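Local coordinates for NikO protein (Streptomyces tendae, PDB 4FQD) that transfers the enolpyruvyl group of phosphoenolpyruvate in nikkomycin biosynthesis and is related to MurA, which acts on UDP-N-acetylglucosamine, at residues 266-271 / 295-300; 270-275 / 283-288. The protein carries 4 engineered substitutions. All coordinates share one frame; numbering follows the deposited sequence.

Contact 1: residues 266-271 / 295-300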
loop_
_atom_site.group_PDB
_atom_site.type_symbol
_atom_site.label_atom_id
_atom_site.label_comp_id
_atom_site.label_asym_id
_atom_site.label_seq_id
_atom_site.Cartn_x
_atom_site.Cartn_y
_atom_site.Cartn_z
ATOM N N ILE A 266 -15.079 5.581 -13.556
ATOM C CA ILE A 266 -13.931 5.012 -14.250
ATOM C C ILE A 266 -13.757 5.625 -15.639
ATOM O O ILE A 266 -12.643 5.707 -16.154
ATOM C CB ILE A 266 -14.027 3.477 -14.348
ATOM C CG1 ILE A 266 -14.393 2.886 -12.985
ATOM C CG2 ILE A 266 -12.716 2.885 -14.840
ATOM C CD1 ILE A 266 -13.420 3.251 -11.880
ATOM N N GLU A 267 -14.859 6.067 -16.239
ATOM C CA GLU A 267 -14.781 6.744 -17.528
ATOM C C GLU A 267 -14.043 8.069 -17.375
ATOM O O GLU A 267 -13.261 8.456 -18.243
ATOM C CB GLU A 267 -16.171 6.981 -18.121
ATOM C CG GLU A 267 -16.132 7.602 -19.511
ATOM C CD GLU A 267 -17.503 7.972 -20.040
ATOM O OE1 GLU A 267 -18.504 7.718 -19.338
ATOM O OE2 GLU A 267 -17.577 8.521 -21.161
ATOM N N VAL A 268 -14.295 8.756 -16.264
ATOM C CA VAL A 268 -13.602 10.003 -15.962
ATOM C C VAL A 268 -12.104 9.750 -15.832
ATOM O O VAL A 268 -11.293 10.470 -16.413
ATOM C CB VAL A 268 -14.127 10.650 -14.664
ATOM C CG1 VAL A 268 -13.268 11.846 -14.277
ATOM C CG2 VAL A 268 -15.580 11.065 -14.828
ATOM N N VAL A 269 -11.751 8.715 -15.074
ATOM C CA VAL A 269 -10.360 8.305 -14.919
ATOM C C VAL A 269 -9.740 7.996 -16.277
ATOM O O VAL A 269 -8.618 8.414 -16.570
ATOM C CB VAL A 269 -10.242 7.057 -14.018
ATOM C CG1 VAL A 269 -8.804 6.553 -13.981
ATOM C CG2 VAL A 269 -10.741 7.364 -12.615
ATOM N N THR A 270 -10.490 7.276 -17.105
ATOM C CA THR A 270 -10.029 6.874 -18.429
ATOM C C THR A 270 -9.696 8.075 -19.310
ATOM O O THR A 270 -8.676 8.085 -19.998
ATOM C CB THR A 270 -11.077 5.997 -19.144
ATOM O OG1 THR A 270 -11.392 4.864 -18.325
ATOM C CG2 THR A 270 -10.549 5.516 -20.486
ATOM N N TRP A 271 -10.556 9.087 -19.281
ATOM C CA TRP A 271 -10.356 10.271 -20.109
ATOM C C TRP A 271 -9.242 11.173 -19.585
ATOM O O TRP A 271 -8.538 11.815 -20.365
ATOM C CB TRP A 271 -11.660 11.059 -20.261
ATOM C CG TRP A 271 -12.657 10.386 -21.148
ATOM C CD1 TRP A 271 -13.906 9.958 -20.803
ATOM C CD2 TRP A 271 -12.487 10.053 -22.531
ATOM N NE1 TRP A 271 -14.526 9.384 -21.887
ATOM C CE2 TRP A 271 -13.675 9.430 -22.960
ATOM C CE3 TRP A 271 -11.446 10.224 -23.450
ATOM C CZ2 TRP A 271 -13.852 8.977 -24.264
ATOM C CZ3 TRP A 271 -11.623 9.775 -24.744
ATOM C CH2 TRP A 271 -12.817 9.159 -25.140
ATOM N N HIS A 295 -15.169 14.163 -6.502
ATOM C CA HIS A 295 -15.084 14.030 -5.051
ATOM C C HIS A 295 -15.104 12.568 -4.624
ATOM O O HIS A 295 -14.459 12.186 -3.649
ATOM C CB HIS A 295 -16.219 14.792 -4.368
ATOM C CG HIS A 295 -16.246 14.619 -2.882
ATOM N ND1 HIS A 295 -17.100 13.742 -2.250
ATOM C CD2 HIS A 295 -15.513 15.202 -1.903
ATOM C CE1 HIS A 295 -16.897 13.795 -0.945
ATOM N NE2 HIS A 295 -15.939 14.674 -0.709
ATOM N N ALA A 296 -15.852 11.753 -5.361
ATOM C CA ALA A 296 -15.901 10.319 -5.108
ATOM C C ALA A 296 -14.571 9.675 -5.477
ATOM O O ALA A 296 -14.170 8.670 -4.891
ATOM C CB ALA A 296 -17.030 9.686 -5.899
ATOM N N LEU A 297 -13.893 10.266 -6.457
ATOM C CA LEU A 297 -12.594 9.783 -6.904
ATOM C C LEU A 297 -11.459 10.470 -6.152
ATOM O O LEU A 297 -10.346 10.581 -6.663
ATOM C CB LEU A 297 -12.433 10.006 -8.409
ATOM C CG LEU A 297 -13.294 9.132 -9.323
ATOM C CD1 LEU A 297 -13.299 9.685 -10.739
ATOM C CD2 LEU A 297 -12.794 7.694 -9.310
ATOM N N ALA A 298 -11.753 10.930 -4.939
ATOM C CA ALA A 298 -10.758 11.581 -4.083
ATOM C C ALA A 298 -9.462 10.781 -3.858
ATOM O O ALA A 298 -8.378 11.364 -3.882
ATOM C CB ALA A 298 -11.380 12.001 -2.747
ATOM N N PRO A 299 -9.563 9.455 -3.623
ATOM C CA PRO A 299 -8.312 8.693 -3.525
ATOM C C PRO A 299 -7.518 8.723 -4.829
ATOM O O PRO A 299 -6.293 8.849 -4.797
ATOM C CB PRO A 299 -8.795 7.267 -3.242
ATOM C CG PRO A 299 -10.114 7.442 -2.590
ATOM C CD PRO A 299 -10.731 8.627 -3.266
ATOM N N GLU A 300 -8.215 8.612 -5.956
ATOM C CA GLU A 300 -7.573 8.675 -7.265
ATOM C C GLU A 300 -6.937 10.039 -7.517
ATOM O O GLU A 300 -5.827 10.126 -8.041
ATOM C CB GLU A 300 -8.576 8.357 -8.378
ATOM C CG GLU A 300 -8.838 6.875 -8.596
ATOM C CD GLU A 300 -9.821 6.291 -7.601
ATOM O OE1 GLU A 300 -10.290 7.033 -6.713
ATOM O OE2 GLU A 300 -10.129 5.084 -7.711
#
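Leu-297 spreads its two methyls over one branch of Val-269: CG2 of the valine faces the mouth of the leucine fork, 3.9 Å from CD2 of Leu-297 and equally far from its CD1. The two side chains slant across one another, so that a single methyl meets both tips of the fork. What aims the valine branch is its first torsion (174°), which sends CG1 anti to the backbone N and keeps CG2 beside that nitrogen. Val-268 also meets the leucine at a slant, but with its flank: CB lies 4.1 Å from CD1 of Leu-297, and CG1 is about as close to the same methyl. A branched leucine is well suited to covering two consecutive beta-branched residues whose stiff side chains barely rise above the helix.

Leu-297 stands where helix 290-296 ends and helix 298-307 begins, so the bend itself is tied to the buried helix 265-278. One turn further on, Glu-300 adds only its methylene CG, 4.5 Å from Val-269 CG2. Phe-346 of helix 344-351 also packs on Val-269.

The polar side chains of 266-271 find their partners away from this contact. Glu-267 OE2 receives the indole NE1 of Trp-271 at 3.3 Å, using the lone pair anti to its other oxygen, almost in the ring plane, while OE1 takes Ser-31 N. Thr-270 OG1 lies 2.6 Å from Ile-266 O and is also bonded to Tyr-438 OH. The interface with 295-300 is therefore held by hydrocarbon contact and shape, while the carboxylate of Glu-300, buried beside this apolar patch, has hydrogen-bond partners for OE2 in Phe-340 N and Ser-343 OG, which would be expected to offset much of the cost of burying it.

Contact 2: residues 270-275 / 283-288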
loop_
_atom_site.group_PDB
_atom_site.type_symbol
_atom_site.label_atom_id
_atom_site.label_comp_id
_atom_site.label_asym_id
_atom_site.label_seq_id
_atom_site.Cartn_x
_atom_site.Cartn_y
_atom_site.Cartn_z
ATOM N N THR A 270 -10.490 7.276 -17.105
ATOM C CA THR A 270 -10.029 6.874 -18.429
ATOM C C THR A 270 -9.696 8.075 -19.310
ATOM O O THR A 270 -8.676 8.085 -19.998
ATOM C CB THR A 270 -11.077 5.997 -19.144
ATOM O OG1 THR A 270 -11.392 4.864 -18.325
ATOM C CG2 THR A 270 -10.549 5.516 -20.486
ATOM N N TRP A 271 -10.556 9.087 -19.281
ATOM C CA TRP A 271 -10.356 10.271 -20.109
ATOM C C TRP A 271 -9.242 11.173 -19.585
ATOM O O TRP A 271 -8.538 11.815 -20.365
ATOM C CB TRP A 271 -11.660 11.059 -20.261
ATOM C CG TRP A 271 -12.657 10.386 -21.148
ATOM C CD1 TRP A 271 -13.906 9.958 -20.803
ATOM C CD2 TRP A 271 -12.487 10.053 -22.531
ATOM N NE1 TRP A 271 -14.526 9.384 -21.887
ATOM C CE2 TRP A 271 -13.675 9.430 -22.960
ATOM C CE3 TRP A 271 -11.446 10.224 -23.450
ATOM C CZ2 TRP A 271 -13.852 8.977 -24.264
ATOM C CZ3 TRP A 271 -11.623 9.775 -24.744
ATOM C CH2 TRP A 271 -12.817 9.159 -25.140
ATOM N N ILE A 272 -9.089 11.223 -18.267
ATOM C CA ILE A 272 -7.996 11.972 -17.658
ATOM C C ILE A 272 -6.665 11.346 -18.063
ATOM O O ILE A 272 -5.714 12.049 -18.407
ATOM C CB ILE A 272 -8.117 12.008 -16.123
ATOM C CG1 ILE A 272 -9.333 12.839 -15.705
ATOM C CG2 ILE A 272 -6.855 12.580 -15.497
ATOM C CD1 ILE A 272 -9.583 12.850 -14.212
ATOM N N CYS A 273 -6.614 10.017 -18.033
ATOM C CA CYS A 273 -5.431 9.281 -18.462
ATOM C C CYS A 273 -5.135 9.545 -19.934
ATOM O O CYS A 273 -3.980 9.709 -20.326
ATOM C CB CYS A 273 -5.623 7.781 -18.227
ATOM S SG CYS A 273 -4.264 6.748 -18.824
ATOM N N ALA A 274 -6.189 9.594 -20.741
ATOM C CA ALA A 274 -6.052 9.836 -22.173
ATOM C C ALA A 274 -5.603 11.265 -22.464
ATOM O O ALA A 274 -4.738 11.491 -23.310
ATOM C CB ALA A 274 -7.362 9.534 -22.888
ATOM N N GLY A 275 -6.196 12.225 -21.759
ATOM C CA GLY A 275 -5.868 13.627 -21.950
ATOM C C GLY A 275 -4.434 13.961 -21.585
ATOM O O GLY A 275 -3.784 14.765 -22.253
ATOM N N LEU A 283 -7.675 18.627 -22.438
ATOM C CA LEU A 283 -8.868 17.886 -22.828
ATOM C C LEU A 283 -10.038 18.171 -21.894
ATOM O O LEU A 283 -9.986 17.868 -20.701
ATOM C CB LEU A 283 -8.574 16.386 -22.850
ATOM C CG LEU A 283 -9.688 15.498 -23.406
ATOM C CD1 LEU A 283 -9.885 15.766 -24.890
ATOM C CD2 LEU A 283 -9.385 14.029 -23.157
ATOM N N ARG A 284 -11.098 18.750 -22.447
ATOM C CA ARG A 284 -12.283 19.075 -21.665
ATOM C C ARG A 284 -13.193 17.856 -21.553
ATOM O O ARG A 284 -13.574 17.258 -22.560
ATOM C CB ARG A 284 -13.032 20.247 -22.298
ATOM C CG ARG A 284 -13.635 21.216 -21.295
ATOM C CD ARG A 284 -14.156 22.462 -21.990
ATOM N NE ARG A 284 -15.198 22.143 -22.961
ATOM C CZ ARG A 284 -16.497 22.132 -22.682
ATOM N NH1 ARG A 284 -16.915 22.426 -21.460
ATOM N NH2 ARG A 284 -17.378 21.830 -23.622
ATOM N N ILE A 285 -13.530 17.487 -20.321
ATOM C CA ILE A 285 -14.361 16.318 -20.061
ATOM C C ILE A 285 -15.623 16.732 -19.308
ATOM O O ILE A 285 -15.555 17.146 -18.152
ATOM C CB ILE A 285 -13.597 15.272 -19.230
ATOM C CG1 ILE A 285 -12.207 15.031 -19.825
ATOM C CG2 ILE A 285 -14.386 13.976 -19.145
ATOM C CD1 ILE A 285 -11.249 14.336 -18.881
ATOM N N THR A 286 -16.772 16.611 -19.964
ATOM C CA THR A 286 -18.025 17.102 -19.396
ATOM C C THR A 286 -18.913 15.992 -18.838
ATOM O O THR A 286 -18.750 14.817 -19.168
ATOM C CB THR A 286 -18.835 17.911 -20.427
ATOM O OG1 THR A 286 -19.255 17.049 -21.493
ATOM C CG2 THR A 286 -17.995 19.048 -20.994
ATOM N N GLY A 287 -19.859 16.387 -17.993
ATOM C CA GLY A 287 -20.799 15.462 -17.388
ATOM C C GLY A 287 -21.591 16.163 -16.304
ATOM O O GLY A 287 -21.018 16.893 -15.498
ATOM N N PRO A 288 -22.917 15.953 -16.282
ATOM C CA PRO A 288 -23.783 16.611 -15.297
ATOM C C PRO A 288 -23.438 16.200 -13.869
ATOM O O PRO A 288 -23.624 15.043 -13.493
ATOM C CB PRO A 288 -25.185 16.117 -15.674
ATOM C CG PRO A 288 -24.958 14.850 -16.429
ATOM C CD PRO A 288 -23.670 15.049 -17.168
#
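The delta methyl of Ile-285 presses against the root of Trp-271, its CD1 3.6 Å from the tryptophan CB. The same methyl reaches the next residue of the helix, where it stands 4.0 Å from Ile-272 CG1, the two isoleucine side chains meeting at about a right angle. It thus fills the shallow notch between neighbouring residues on the helix surface. Ile-285 gets there because its CG1 stays beside the backbone N (chi1 -48°) and the chain then runs extended to CD1, a long thin knob suited to so narrow a place.

One turn on, the hollow is made by Gly-275. With no side chain there, the helix backbone is bare, and the two chains draw together until the CA atoms of Gly-275 and Leu-283 are 5.3 Å apart. Leu-283 CD2 settles into this dip, 3.7 Å from Gly-275 CA and just as near to Trp-271 O.

Helix and strand run antiparallel, at 171° between their segment axes, as in an alpha-beta hairpin with a short connection. In the inverse alpha/beta barrel of the enolpyruvyl transferases the helices lie inside and the sheets outside, and here strand 283-286, flanked by strands 27-29 and 317-320, turns Leu-283 and Ile-285 inward. Arg-284, between them, belongs to the exposed face, where it forms a salt bridge with Glu-317.

The indole of Trp-271 leads away from the strand and packs against Leu-441, Asp-444 and Leu-445 of helix 441-447. Leu-283 CD2 and Ile-285 CG2 approach its ring obliquely, and Val-28 of the adjoining strand also touches its side chain.

Both contacts start from helix 265-278, and their centres lie about 10 Å apart; Thr-270 and Trp-271 belong to the helical segments of both. Along the chain the helix comes first, then strand 283-286, which contact 2 lays back along it, then helices 290-296 and 298-307, whose junction returns to the helix in contact 1. Val-268 and Val-269 meet that junction, while Trp-271, Ile-272 and Gly-275 meet the strand of the covering sheet, as expected of a buried helix in an inverse alpha/beta barrel. Both contacts are apolar and buried, and together they set strand 283-286 and the junction after helix 290-296 against the same core helix.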